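Local coordinates for enoyl-[acyl-carrier-protein] reductase [FMN] (Thermotoga maritima, PDB 5GVJ) that probably reduces the double bond of enoyl groups carried on acyl carrier protein, using NADH and an FMN cofactor, in fatty-acid synthesis, at residues A[155-158]-A[159-163]; A[195-199]-A[200-204]; A[298-301]-A[302-306]. The protein carries 1 engineered substitution. All coordinates share one frame; numbering follows the deposited sequence.

Contact 1. Residues A[155-158]-A[159-163]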
ATOM      1  N   LEU A 155       3.950   2.333   5.246  1.00 12.08           N
ATOM      2  CA  LEU A 155       4.801   3.477   5.564  1.00 14.55           C
ATOM      3  C   LEU A 155       4.025   4.587   6.262  1.00 14.50           C
ATOM      4  O   LEU A 155       4.481   5.140   7.267  1.00 14.57           O
ATOM      5  CB  LEU A 155       5.444   4.005   4.288  1.00 12.69           C
ATOM      6  CG  LEU A 155       6.388   5.186   4.488  1.00 14.96           C
ATOM      7  CD1 LEU A 155       7.670   4.732   5.177  1.00 16.07           C
ATOM      8  CD2 LEU A 155       6.681   5.806   3.121  1.00 14.91           C
ATOM      9  N   VAL A 156       2.861   4.955   5.726  1.00 13.54           N
ATOM     10  CA  VAL A 156       2.088   6.029   6.340  1.00 13.80           C
ATOM     11  C   VAL A 156       1.731   5.678   7.779  1.00 14.95           C
ATOM     12  O   VAL A 156       1.771   6.534   8.667  1.00 15.12           O
ATOM     13  CB  VAL A 156       0.829   6.334   5.507  1.00 12.39           C
ATOM     14  CG1 VAL A 156      -0.060   7.350   6.224  1.00 13.48           C
ATOM     15  CG2 VAL A 156       1.225   6.845   4.139  1.00 10.94           C
ATOM     16  N   ASN A 157       1.369   4.414   8.028  1.00 13.37           N
ATOM     17  CA  ASN A 157       1.014   3.978   9.375  1.00 12.29           C
ATOM     18  C   ASN A 157       2.192   4.154  10.322  1.00 14.67           C
ATOM     19  O   ASN A 157       2.062   4.775  11.381  1.00 15.97           O
ATOM     20  CB  ASN A 157       0.553   2.518   9.321  1.00 15.34           C
ATOM     21  CG  ASN A 157       0.010   2.005  10.655  1.00 17.09           C
ATOM     22  OD1 ASN A 157       0.135   2.657  11.693  1.00 17.80           O
ATOM     23  ND2 ASN A 157      -0.616   0.824  10.618  1.00 16.26           N
ATOM     24  N   LYS A 158       3.362   3.629   9.947  1.00 11.69           N
ATOM     25  CA  LYS A 158       4.501   3.673  10.863  1.00 13.40           C
ATOM     26  C   LYS A 158       4.997   5.100  11.048  1.00 17.02           C
ATOM     27  O   LYS A 158       5.287   5.523  12.172  1.00 18.58           O
ATOM     28  CB  LYS A 158       5.632   2.782  10.345  1.00 12.05           C
ATOM     29  CG  LYS A 158       6.899   2.814  11.199  1.00 14.98           C
ATOM     30  CD  LYS A 158       6.619   2.316  12.621  1.00 21.96           C
ATOM     31  CE  LYS A 158       7.912   2.056  13.389  1.00 24.85           C
ATOM     32  NZ  LYS A 158       7.681   1.981  14.862  1.00 22.14           N
ATOM     33  N   VAL A 159       5.083   5.860   9.959  1.00 13.70           N
ATOM     34  CA  VAL A 159       5.595   7.227  10.046  1.00 13.50           C
ATOM     35  C   VAL A 159       4.688   8.082  10.921  1.00 14.51           C
ATOM     36  O   VAL A 159       5.158   8.800  11.808  1.00 15.93           O
ATOM     37  CB  VAL A 159       5.767   7.827   8.639  1.00 14.69           C
ATOM     38  CG1 VAL A 159       6.006   9.339   8.706  1.00 18.30           C
ATOM     39  CG2 VAL A 159       6.929   7.158   7.922  1.00 15.81           C
ATOM     40  N   SER A 160       3.368   8.018  10.693  1.00 12.60           N
ATOM     41  CA  SER A 160       2.475   8.853  11.490  1.00 14.02           C
ATOM     42  C   SER A 160       2.559   8.510  12.975  1.00 17.70           C
ATOM     43  O   SER A 160       2.430   9.394  13.827  1.00 17.69           O
ATOM     44  CB  SER A 160       1.036   8.741  10.987  1.00 15.70           C
ATOM     45  OG  SER A 160       0.559   7.409  11.042  1.00 22.42           O
ATOM     46  N   ARG A 161       2.781   7.243  13.306  1.00 14.94           N
ATOM     47  CA  ARG A 161       2.944   6.884  14.711  1.00 18.78           C
ATOM     48  C   ARG A 161       4.257   7.391  15.294  1.00 22.07           C
ATOM     49  O   ARG A 161       4.352   7.557  16.517  1.00 22.62           O
ATOM     50  CB  ARG A 161       2.853   5.371  14.874  1.00 21.39           C
ATOM     51  CG  ARG A 161       1.473   4.828  14.586  1.00 18.22           C
ATOM     52  CD  ARG A 161       1.424   3.346  14.873  1.00 20.27           C
ATOM     53  NE  ARG A 161       0.179   2.745  14.405  1.00 19.02           N
ATOM     54  CZ  ARG A 161      -0.888   2.541  15.172  1.00 24.46           C
ATOM     55  NH1 ARG A 161      -0.871   2.896  16.452  1.00 22.69           N
ATOM     56  NH2 ARG A 161      -1.966   1.969  14.659  1.00 23.25           N
ATOM     57  N   SER A 162       5.263   7.652  14.453  1.00 16.57           N
ATOM     58  CA  SER A 162       6.594   8.006  14.939  1.00 18.72           C
ATOM     59  C   SER A 162       6.812   9.498  15.143  1.00 19.25           C
ATOM     60  O   SER A 162       7.735   9.863  15.876  1.00 19.59           O
ATOM     61  CB  SER A 162       7.671   7.518  13.974  1.00 19.21           C
ATOM     62  OG  SER A 162       7.684   6.115  13.863  1.00 24.72           O
ATOM     63  N   VAL A 163       6.035  10.368  14.490  1.00 17.64           N
ATOM     64  CA  VAL A 163       6.257  11.809  14.590  1.00 17.04           C
ATOM     65  C   VAL A 163       4.996  12.484  15.112  1.00 23.66           C
ATOM     66  O   VAL A 163       3.892  11.935  15.056  1.00 23.45           O
ATOM     67  CB  VAL A 163       6.675  12.428  13.240  1.00 17.31           C
ATOM     68  CG1 VAL A 163       7.985  11.815  12.768  1.00 19.53           C
ATOM     69  CG2 VAL A 163       5.572  12.221  12.190  1.00 15.92           C
TER
HETATM   70  O   HOH W   1       6.385   4.617  15.978  1.00 27.25           O
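Asn157 and Arg161, one turn apart near the C-terminal end of helix 152-162, are joined by a side-chain hydrogen bond: Arg161 NE donates its N-H to Asn157 OD1 at 2.7 Å. The acceptor lies close to the guanidinium plane and the donor in the plane of the amide carbonyl, although the two flat groups are turned 40° apart. Arg161 reaches it with a chain extended from CG to NE, CG passing over Asn157 O on the way. The other ends of both groups go to the second subunit, where Asp175 takes Asn157 ND2 and both Asp175 and Glu300 form salt bridges with Arg161 NH2.

Ser160 folds back onto the helix. With chi1 at 59°, its OG sits 2.8 Å from Val156 O and 3.1 Å from Asn157 O, and Leu185 O is a further hydrogen-bond partner, so three carbonyls compete for one hydroxyl proton. Val156 O takes the backbone N-H of Ser160 as well, at 3.0 Å. Ser162 OG has its main partner in Asp122. It also accepts from a water at 2.9 Å, and that water accepts from Lys158 NZ, tying the lysine end to the last helical turn.

On the buried side Leu155 CD1 lies 3.7 Å from Val159 CG2, the two side chains pointing the same way. These apolar residues face the barrel: Leu155 and Val159 rest on strand 136-139, Val156 and Val159 on strand 167-170, and Val159 also meets helix 122-130, while the Asn157 side packs against the second subunit.

Contact 2. Residues A[195-199]-A[200-204]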
ATOM      1  N   ARG A 195      -2.381  11.400 -10.689  1.00 14.68           N
ATOM      2  CA  ARG A 195      -3.738  11.892 -10.914  1.00 13.12           C
ATOM      3  C   ARG A 195      -3.739  13.306 -11.498  1.00 16.05           C
ATOM      4  O   ARG A 195      -4.544  13.619 -12.388  1.00 15.59           O
ATOM      5  CB  ARG A 195      -4.535  11.846  -9.608  1.00 13.95           C
ATOM      6  CG  ARG A 195      -5.941  12.453  -9.688  1.00 14.69           C
ATOM      7  CD  ARG A 195      -6.893  11.621 -10.570  1.00 14.59           C
ATOM      8  NE  ARG A 195      -6.908  12.056 -11.969  1.00 15.59           N
ATOM      9  CZ  ARG A 195      -7.769  11.614 -12.889  1.00 18.61           C
ATOM     10  NH1 ARG A 195      -8.686  10.687 -12.579  1.00 13.74           N
ATOM     11  NH2 ARG A 195      -7.703  12.090 -14.134  1.00 14.49           N
ATOM     12  N   PHE A 196      -2.853  14.184 -11.018  1.00 13.71           N
ATOM     13  CA  PHE A 196      -2.868  15.543 -11.559  1.00 15.80           C
ATOM     14  C   PHE A 196      -2.066  15.688 -12.852  1.00 17.27           C
ATOM     15  O   PHE A 196      -2.338  16.615 -13.625  1.00 18.40           O
ATOM     16  CB  PHE A 196      -2.381  16.546 -10.505  1.00 12.85           C
ATOM     17  CG  PHE A 196      -3.414  16.842  -9.446  1.00 15.66           C
ATOM     18  CD1 PHE A 196      -4.552  17.571  -9.757  1.00 15.68           C
ATOM     19  CD2 PHE A 196      -3.267  16.355  -8.150  1.00 21.19           C
ATOM     20  CE1 PHE A 196      -5.518  17.843  -8.792  1.00 14.95           C
ATOM     21  CE2 PHE A 196      -4.236  16.606  -7.170  1.00 19.70           C
ATOM     22  CZ  PHE A 196      -5.359  17.348  -7.488  1.00 19.48           C
ATOM     23  N   VAL A 197      -1.072  14.831 -13.099  1.00 17.42           N
ATOM     24  CA  VAL A 197      -0.476  14.769 -14.436  1.00 17.03           C
ATOM     25  C   VAL A 197      -1.540  14.416 -15.465  1.00 18.26           C
ATOM     26  O   VAL A 197      -1.537  14.930 -16.596  1.00 16.69           O
ATOM     27  CB  VAL A 197       0.685  13.760 -14.471  1.00 17.36           C
ATOM     28  CG1 VAL A 197       1.073  13.449 -15.915  1.00 18.01           C
ATOM     29  CG2 VAL A 197       1.882  14.289 -13.689  1.00 18.26           C
ATOM     30  N   ALA A 198      -2.464  13.527 -15.095  1.00 14.01           N
ATOM     31  CA  ALA A 198      -3.577  13.139 -15.964  1.00 17.41           C
ATOM     32  C   ALA A 198      -4.745  14.128 -15.850  1.00 18.20           C
ATOM     33  O   ALA A 198      -5.885  13.763 -15.566  1.00 17.78           O
ATOM     34  CB  ALA A 198      -4.031  11.724 -15.634  1.00 18.23           C
ATOM     35  N   SER A 199      -4.458  15.401 -16.119  1.00 16.40           N
ATOM     36  CA  SER A 199      -5.491  16.423 -16.031  1.00 17.67           C
ATOM     37  C   SER A 199      -5.473  17.305 -17.273  1.00 14.85           C
ATOM     38  O   SER A 199      -4.479  17.370 -18.003  1.00 16.56           O
ATOM     39  CB  SER A 199      -5.315  17.301 -14.792  1.00 17.12           C
ATOM     40  OG  SER A 199      -4.194  18.155 -14.961  1.00 17.47           O
ATOM     41  N   VAL A 200      -6.587  18.011 -17.489  1.00 13.26           N
ATOM     42  CA  VAL A 200      -6.683  18.880 -18.666  1.00 17.27           C
ATOM     43  C   VAL A 200      -5.618  19.970 -18.608  1.00 16.54           C
ATOM     44  O   VAL A 200      -4.991  20.301 -19.623  1.00 15.80           O
ATOM     45  CB  VAL A 200      -8.100  19.479 -18.790  1.00 14.96           C
ATOM     46  CG1 VAL A 200      -8.177  20.458 -19.974  1.00 16.78           C
ATOM     47  CG2 VAL A 200      -9.133  18.390 -18.974  1.00 16.18           C
ATOM     48  N   GLU A 201      -5.366  20.511 -17.413  1.00 16.91           N
ATOM     49  CA  GLU A 201      -4.429  21.615 -17.250  1.00 13.93           C
ATOM     50  C   GLU A 201      -2.983  21.156 -17.162  1.00 18.19           C
ATOM     51  O   GLU A 201      -2.081  22.003 -17.118  1.00 15.84           O
ATOM     52  CB  GLU A 201      -4.794  22.431 -16.003  1.00 15.92           C
ATOM     53  CG  GLU A 201      -6.132  23.190 -16.112  1.00 13.49           C
ATOM     54  CD  GLU A 201      -7.359  22.309 -15.885  1.00 17.57           C
ATOM     55  OE1 GLU A 201      -7.193  21.121 -15.507  1.00 18.41           O
ATOM     56  OE2 GLU A 201      -8.497  22.805 -16.081  1.00 19.52           O
ATOM     57  N   SER A 202      -2.735  19.851 -17.111  1.00 13.54           N
ATOM     58  CA  SER A 202      -1.366  19.360 -17.175  1.00 15.19           C
ATOM     59  C   SER A 202      -0.816  19.549 -18.577  1.00 14.31           C
ATOM     60  O   SER A 202      -1.529  19.350 -19.560  1.00 16.84           O
ATOM     61  CB  SER A 202      -1.310  17.883 -16.781  1.00 15.43           C
ATOM     62  OG  SER A 202      -0.140  17.257 -17.287  1.00 16.24           O
ATOM     63  N   ASP A 203       0.452  19.955 -18.672  1.00 15.08           N
ATOM     64  CA  ASP A 203       1.083  20.217 -19.959  1.00 20.77           C
ATOM     65  C   ASP A 203       2.020  19.098 -20.404  1.00 20.99           C
ATOM     66  O   ASP A 203       2.827  19.299 -21.316  1.00 16.06           O
ATOM     67  CB  ASP A 203       1.820  21.559 -19.939  1.00 16.94           C
ATOM     68  CG  ASP A 203       0.894  22.728 -20.229  1.00 20.23           C
ATOM     69  OD1 ASP A 203      -0.247  22.487 -20.664  1.00 23.05           O
ATOM     70  OD2 ASP A 203       1.313  23.893 -20.049  1.00 20.67           O
ATOM     71  N   VAL A 204       1.905  17.908 -19.815  1.00 14.35           N
ATOM     72  CA  VAL A 204       2.632  16.771 -20.354  1.00 20.13           C
ATOM     73  C   VAL A 204       2.061  16.423 -21.728  1.00 18.46           C
ATOM     74  O   VAL A 204       0.903  16.725 -22.041  1.00 16.27           O
ATOM     75  CB  VAL A 204       2.571  15.573 -19.384  1.00 20.09           C
ATOM     76  CG1 VAL A 204       2.941  16.020 -17.981  1.00 19.48           C
ATOM     77  CG2 VAL A 204       1.188  14.952 -19.369  1.00 18.31           C
TER
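Ser199 and Ser202 bracket a type I beta turn that follows helix 193-197, with an inverse gamma turn centred on Ala198 just before it. This is the exit from the helix whose start, at Gly193 and Thr194, binds FMN in this protein.

The hydrogen bonds come first. Ser202 N closes the turn onto Ser199 O at 3.2 Å, coming from above the carbonyl plane, and adds a weak bond to Ser199 OG. That hydroxyl is itself a donor to Phe196 O at 2.8 Å, so it links the last helical turn to the beta turn; chi1 of 72° places OG where it can serve both. Replacing Ser199 with alanine would probably leave Phe196 O without this donor and free the turn from its side-chain tie to the helix end. Arg195 NH2 holds Ala198 O at 2.9 Å, the oxygen lying in the guanidinium plane, and also bonds to Glu286 O. Lys209 NZ ties down both Ser199 O and Ser202 O from helix 206-214.

Across the turn, the apolar contact is between Val197 and Val204, which cross at about a right angle; Val197 CG1 lies 3.8 Å from each methyl of Val204. Tyr208 and Ile212 also lie against Val197.

Beside this valine pair, Ser202 OG donates to Val197 O at 2.8 Å, in the carbonyl plane and on a lone pair.

Contact 3. Residues A[298-301]-A[302-306]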
ATOM      1  N   LEU A 298     -13.246  15.020  -2.926  1.00 17.53           N
ATOM      2  CA  LEU A 298     -13.913  15.439  -1.700  1.00 22.59           C
ATOM      3  C   LEU A 298     -15.247  14.729  -1.530  1.00 19.59           C
ATOM      4  O   LEU A 298     -15.610  14.318  -0.419  1.00 21.73           O
ATOM      5  CB  LEU A 298     -14.097  16.960  -1.718  1.00 19.97           C
ATOM      6  CG  LEU A 298     -12.965  17.844  -1.172  1.00 28.95           C
ATOM      7  CD1 LEU A 298     -11.591  17.261  -1.407  1.00 31.25           C
ATOM      8  CD2 LEU A 298     -13.032  19.258  -1.760  1.00 27.11           C
ATOM      9  N   LYS A 299     -15.992  14.573  -2.621  1.00 17.46           N
ATOM     10  CA  LYS A 299     -17.289  13.914  -2.542  1.00 17.64           C
ATOM     11  C   LYS A 299     -17.127  12.459  -2.136  1.00 18.64           C
ATOM     12  O   LYS A 299     -17.823  11.966  -1.246  1.00 17.61           O
ATOM     13  CB  LYS A 299     -18.009  14.020  -3.892  1.00 19.51           C
ATOM     14  CG  LYS A 299     -19.392  13.398  -3.917  1.00 22.64           C
ATOM     15  CD  LYS A 299     -20.118  13.766  -5.217  1.00 36.55           C
ATOM     16  CE  LYS A 299     -21.507  13.144  -5.304  1.00 36.56           C
ATOM     17  NZ  LYS A 299     -21.434  11.652  -5.375  1.00 43.01           N
ATOM     18  N   GLU A 300     -16.197  11.757  -2.780  1.00 18.00           N
ATOM     19  CA  GLU A 300     -15.999  10.349  -2.486  1.00 16.35           C
ATOM     20  C   GLU A 300     -15.380  10.149  -1.110  1.00 17.74           C
ATOM     21  O   GLU A 300     -15.703   9.169  -0.428  1.00 15.97           O
ATOM     22  CB  GLU A 300     -15.126   9.720  -3.573  1.00 16.66           C
ATOM     23  CG  GLU A 300     -14.895   8.222  -3.392  1.00 18.80           C
ATOM     24  CD  GLU A 300     -14.196   7.595  -4.589  1.00 21.52           C
ATOM     25  OE1 GLU A 300     -14.884   7.277  -5.581  1.00 21.44           O
ATOM     26  OE2 GLU A 300     -12.958   7.429  -4.542  1.00 19.53           O
ATOM     27  N   PHE A 301     -14.503  11.063  -0.680  1.00 15.32           N
ATOM     28  CA  PHE A 301     -13.957  10.989   0.673  1.00 16.64           C
ATOM     29  C   PHE A 301     -15.084  10.994   1.699  1.00 16.90           C
ATOM     30  O   PHE A 301     -15.137  10.137   2.589  1.00 16.93           O
ATOM     31  CB  PHE A 301     -12.994  12.155   0.913  1.00 16.04           C
ATOM     32  CG  PHE A 301     -12.584  12.316   2.355  1.00 16.49           C
ATOM     33  CD1 PHE A 301     -11.500  11.620   2.863  1.00 19.15           C
ATOM     34  CD2 PHE A 301     -13.292  13.157   3.204  1.00 16.37           C
ATOM     35  CE1 PHE A 301     -11.119  11.770   4.196  1.00 14.44           C
ATOM     36  CE2 PHE A 301     -12.923  13.303   4.523  1.00 18.05           C
ATOM     37  CZ  PHE A 301     -11.841  12.602   5.022  1.00 19.08           C
ATOM     38  N   LYS A 302     -16.028  11.928   1.547  1.00 16.67           N
ATOM     39  CA  LYS A 302     -17.144  12.040   2.482  1.00 17.26           C
ATOM     40  C   LYS A 302     -18.057  10.824   2.413  1.00 22.33           C
ATOM     41  O   LYS A 302     -18.499  10.321   3.452  1.00 18.93           O
ATOM     42  CB  LYS A 302     -17.926  13.326   2.202  1.00 18.08           C
ATOM     43  CG  LYS A 302     -17.100  14.592   2.446  1.00 24.07           C
ATOM     44  CD  LYS A 302     -17.628  15.805   1.667  1.00 27.90           C
ATOM     45  CE  LYS A 302     -16.665  16.976   1.754  1.00 34.48           C
ATOM     46  NZ  LYS A 302     -17.203  18.215   1.091  1.00 39.35           N
ATOM     47  N   GLU A 303     -18.352  10.333   1.201  1.00 17.87           N
ATOM     48  CA  GLU A 303     -19.156   9.115   1.077  1.00 18.21           C
ATOM     49  C   GLU A 303     -18.455   7.920   1.707  1.00 19.24           C
ATOM     50  O   GLU A 303     -19.108   7.037   2.276  1.00 18.99           O
ATOM     51  CB  GLU A 303     -19.458   8.817  -0.395  1.00 20.12           C
ATOM     52  CG  GLU A 303     -20.222   9.934  -1.088  1.00 29.76           C
ATOM     53  CD  GLU A 303     -20.407   9.703  -2.577  1.00 32.16           C
ATOM     54  OE1 GLU A 303     -21.366  10.271  -3.135  1.00 38.34           O
ATOM     55  OE2 GLU A 303     -19.595   8.974  -3.186  1.00 28.80           O
ATOM     56  N   THR A 304     -17.130   7.848   1.570  1.00 15.72           N
ATOM     57  CA  THR A 304     -16.387   6.749   2.172  1.00 17.83           C
ATOM     58  C   THR A 304     -16.464   6.803   3.694  1.00 18.97           C
ATOM     59  O   THR A 304     -16.679   5.772   4.348  1.00 17.04           O
ATOM     60  CB  THR A 304     -14.934   6.771   1.693  1.00 14.82           C
ATOM     61  OG1 THR A 304     -14.916   6.667   0.268  1.00 14.22           O
ATOM     62  CG2 THR A 304     -14.142   5.585   2.283  1.00 17.60           C
ATOM     63  N   VAL A 305     -16.313   7.999   4.278  1.00 18.75           N
ATOM     64  CA  VAL A 305     -16.361   8.121   5.737  1.00 19.36           C
ATOM     65  C   VAL A 305     -17.750   7.770   6.260  1.00 22.51           C
ATOM     66  O   VAL A 305     -17.889   7.087   7.288  1.00 20.92           O
ATOM     67  CB  VAL A 305     -15.928   9.534   6.174  1.00 18.31           C
ATOM     68  CG1 VAL A 305     -16.190   9.743   7.658  1.00 19.61           C
ATOM     69  CG2 VAL A 305     -14.461   9.745   5.887  1.00 15.55           C
ATOM     70  N   GLU A 306     -18.799   8.236   5.572  1.00 20.29           N
ATOM     71  CA  GLU A 306     -20.158   7.832   5.927  1.00 22.00           C
ATOM     72  C   GLU A 306     -20.321   6.323   5.857  1.00 21.82           C
ATOM     73  O   GLU A 306     -20.970   5.721   6.722  1.00 25.38           O
ATOM     74  CB  GLU A 306     -21.172   8.517   5.009  1.00 21.46           C
ATOM     75  CG  GLU A 306     -21.098  10.021   5.112  1.00 30.93           C
ATOM     76  CD  GLU A 306     -22.048  10.727   4.180  1.00 32.91           C
ATOM     77  OE1 GLU A 306     -22.499  11.831   4.549  1.00 43.79           O
ATOM     78  OE2 GLU A 306     -22.336  10.190   3.088  1.00 32.46           O
TER
HETATM   79  O   HOH W   2     -18.642   9.652  -5.654  1.00 29.72           O
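Helix 290-309, the long C-terminal helix of this TIM-barrel-like protein, carries three i to i+4 contacts made by side chains on different faces of the same turns, one of them onto a backbone oxygen. On the exposed face Lys299 and Glu303 form a salt bridge, NZ to OE1 at 2.6 Å. The lysine chain runs out straight until its last torsion (chi4 -65°), which bends NZ back to the carboxylate. NZ meets OE1 on the syn side, 34° out of the carboxylate plane, and a water that donates to Glu303 OE2 at 2.7 Å is also weakly bonded to NZ.

Thr304 turns its hydroxyl into the helix. OG1 lies beside the backbone N and donates to Glu300 O at 2.7 Å. The same oxygen accepts Thr304 N at 2.8 Å, and the two donors come from opposite faces of the carbonyl plane. Two bonds from one residue thus grip a single oxygen, and the hydroxyl of a buried threonine is satisfied by its own helix.

Val305 CG2 lies over one face of the Phe301 ring, 4.2 Å from its centroid and 17° off the normal, a CH-pi contact displaced toward the rim at CZ and CE2. The side chains point the same way, so the methyl comes to rest over the ring one turn further along the helix.

Helix 176-185 packs against the Phe301 and Thr304 side of the helix: Phe301 packs on Met179 and Ala180 and meets Phe183 edge-to-face, while Thr304 touches Arg177 and Ala180. Glu300 OE2 accepts from Arg177 N near the start of that helix and also reaches the second subunit, whose Ile312 packs on Phe301 and Val305.

In the fold
From the N terminus, contact 1 comes first, in the closing turns of helix 152-162; contact 2 follows at the end of helix 193-197 and in the loop leading to helix 206-214; contact 3 lies far along helix 290-309. They occur in series, so none nests in or crosses another, and only contact 2 closes a turn. Contacts 1 and 2 lie on opposite sides of the chain's centre, about 30 Å between centres. Helix 290-309 connects the last two contacts, its Ile293 packing against Arg195, Phe196 and Ser199. Contacts 1 and 3 both touch the second subunit.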